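Local coordinates for protein proline dehydrogenase (Bradyrhizobium japonicum USDA 110, PDB 3HAZ) that probably oxidises proline to glutamate in two steps, pairing an FAD-dependent proline dehydrogenase with an NAD-dependent aldehyde dehydrogenase in one chain, at residues Arg65-Ser70 against Arg155-Gln160. Residues are numbered along the deposited sequence; the frame is centred on the assembly and turned at random.
Sequences REFALS and RTATRQ
The ring of Phe67 lies flat over the methyl group of Ala157. Ala157 CB sits 3.6 Å from the ring centroid and 7° off the ring normal, which defines a CH-pi contact over the face. The same face also rests on the helix backbone, with Phe67 CZ 3.7 Å from Ala157 N. Thr156, the preceding residue, and Gln160, about a turn further on, reach the rim of the ring instead. Gln160 OE1 lies in the ring plane, 3.5 Å from Phe67 CE2, and the amide is turned 55° from the ring; CG anti to the backbone N (chi1 -169°) and an extended chain carry it to that edge. Thr156 CG2 approaches Phe67 CZ at 3.9 Å, while its OG1 bonds to the carbonyl of Pro152 and to that of Lys52 of the second subunit.

Phe67 follows helix 60-66, which closes in a Schellman motif with Ala68, at positive phi, as its C-prime residue. The contact thus joins this helix end to helix 151-168 within the alpha-helical DNA-binding family region, away from the flavin and NAD sites. Tyr476 of the second subunit also meets the ring, placing it at a subunit interface. No hydrogen bond crosses between the segments, so dispersion between ring and methyl probably dominates; the amide oxygen at the electropositive ring edge may add a weak electrostatic term.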
loop_
_atom_site.group_PDB
_atom_site.type_symbol
_atom_site.label_atom_id
_atom_site.label_comp_id
_atom_site.label_asym_id
_atom_site.label_seq_id
_atom_site.Cartn_x
_atom_site.Cartn_y
_atom_site.Cartn_z
ATOM N N ARG A 65 -11.448 21.585 -30.501
ATOM C CA ARG A 65 -10.297 20.695 -30.486
ATOM C C ARG A 65 -9.060 21.415 -31.015
ATOM O O ARG A 65 -7.999 21.364 -30.403
ATOM C CB ARG A 65 -10.590 19.430 -31.303
ATOM C CG ARG A 65 -9.424 18.456 -31.408
ATOM C CD ARG A 65 -9.750 17.287 -32.343
ATOM N NE ARG A 65 -10.485 17.712 -33.537
ATOM C CZ ARG A 65 -9.918 18.150 -34.660
ATOM N NH1 ARG A 65 -8.597 18.226 -34.756
ATOM N NH2 ARG A 65 -10.674 18.516 -35.688
ATOM N N GLU A 66 -9.210 22.107 -32.140
ATOM C CA GLU A 66 -8.088 22.787 -32.786
ATOM C C GLU A 66 -7.367 23.776 -31.874
ATOM O O GLU A 66 -6.139 23.816 -31.848
ATOM C CB GLU A 66 -8.551 23.494 -34.067
ATOM N N PHE A 67 -8.120 24.580 -31.128
ATOM C CA PHE A 67 -7.500 25.538 -30.219
ATOM C C PHE A 67 -7.531 25.089 -28.763
ATOM O O PHE A 67 -7.180 25.852 -27.860
ATOM C CB PHE A 67 -8.119 26.929 -30.397
ATOM C CG PHE A 67 -7.863 27.515 -31.749
ATOM C CD1 PHE A 67 -6.706 28.236 -31.995
ATOM C CD2 PHE A 67 -8.755 27.304 -32.788
ATOM C CE1 PHE A 67 -6.454 28.760 -33.241
ATOM C CE2 PHE A 67 -8.508 27.827 -34.042
ATOM C CZ PHE A 67 -7.353 28.554 -34.268
ATOM N N ALA A 68 -7.924 23.838 -28.544
ATOM C CA ALA A 68 -8.026 23.296 -27.194
ATOM C C ALA A 68 -8.816 24.239 -26.279
ATOM O O ALA A 68 -8.353 24.620 -25.197
ATOM C CB ALA A 68 -6.637 23.014 -26.623
ATOM N N LEU A 69 -10.017 24.602 -26.721
ATOM C CA LEU A 69 -10.873 25.525 -25.978
ATOM C C LEU A 69 -11.795 24.824 -24.983
ATOM O O LEU A 69 -12.382 23.789 -25.288
ATOM C CB LEU A 69 -11.752 26.323 -26.946
ATOM C CG LEU A 69 -11.112 27.069 -28.121
ATOM C CD1 LEU A 69 -12.202 27.630 -29.036
ATOM C CD2 LEU A 69 -10.181 28.174 -27.636
ATOM N N SER A 70 -11.949 25.411 -23.805
ATOM C CA SER A 70 -13.027 25.023 -22.905
ATOM C C SER A 70 -14.372 25.412 -23.528
ATOM O O SER A 70 -14.418 26.185 -24.490
ATOM C CB SER A 70 -12.864 25.726 -21.563
ATOM O OG SER A 70 -13.079 27.123 -21.697
ATOM N N ARG A 155 -7.281 35.610 -32.706
ATOM C CA ARG A 155 -7.879 36.222 -33.890
ATOM C C ARG A 155 -8.284 35.144 -34.887
ATOM O O ARG A 155 -9.402 35.149 -35.410
ATOM C CB ARG A 155 -6.919 37.232 -34.536
ATOM C CG ARG A 155 -6.556 38.385 -33.608
ATOM C CD ARG A 155 -5.613 39.400 -34.252
ATOM N NE ARG A 155 -5.225 40.411 -33.272
ATOM C CZ ARG A 155 -3.991 40.577 -32.805
ATOM N NH1 ARG A 155 -2.999 39.819 -33.254
ATOM N NH2 ARG A 155 -3.750 41.513 -31.895
ATOM N N THR A 156 -7.376 34.205 -35.129
ATOM C CA THR A 156 -7.661 33.090 -36.028
ATOM C C THR A 156 -8.849 32.263 -35.532
ATOM O O THR A 156 -9.739 31.919 -36.306
ATOM C CB THR A 156 -6.431 32.191 -36.188
ATOM O OG1 THR A 156 -5.349 32.972 -36.708
ATOM C CG2 THR A 156 -6.729 31.045 -37.140
ATOM N N ALA A 157 -8.863 31.949 -34.240
ATOM C CA ALA A 157 -9.987 31.223 -33.654
ATOM C C ALA A 157 -11.301 32.011 -33.772
ATOM O O ALA A 157 -12.364 31.435 -34.016
ATOM C CB ALA A 157 -9.698 30.875 -32.195
ATOM N N THR A 158 -11.227 33.327 -33.587
ATOM C CA THR A 158 -12.410 34.180 -33.702
ATOM C C THR A 158 -12.952 34.204 -35.130
ATOM O O THR A 158 -14.170 34.183 -35.334
ATOM C CB THR A 158 -12.125 35.628 -33.245
ATOM O OG1 THR A 158 -11.742 35.634 -31.861
ATOM C CG2 THR A 158 -13.357 36.490 -33.431
ATOM N N ARG A 159 -12.050 34.250 -36.111
ATOM C CA ARG A 159 -12.448 34.214 -37.518
ATOM C C ARG A 159 -13.148 32.905 -37.865
ATOM O O ARG A 159 -14.117 32.890 -38.624
ATOM C CB ARG A 159 -11.245 34.426 -38.444
ATOM C CG ARG A 159 -10.675 35.832 -38.377
ATOM C CD ARG A 159 -9.712 36.108 -39.526
ATOM N NE ARG A 159 -9.006 37.371 -39.340
ATOM C CZ ARG A 159 -9.497 38.554 -39.689
ATOM N NH1 ARG A 159 -10.700 38.630 -40.250
ATOM N NH2 ARG A 159 -8.788 39.657 -39.471
ATOM N N GLN A 160 -12.652 31.804 -37.306
ATOM C CA GLN A 160 -13.296 30.507 -37.490
ATOM C C GLN A 160 -14.682 30.487 -36.852
ATOM O O GLN A 160 -15.630 29.960 -37.429
ATOM C CB GLN A 160 -12.428 29.398 -36.898
ATOM C CG GLN A 160 -12.878 28.004 -37.254
ATOM C CD GLN A 160 -11.898 26.948 -36.763
ATOM O OE1 GLN A 160 -10.690 27.190 -36.683
ATOM N NE2 GLN A 160 -12.416 25.775 -36.428
#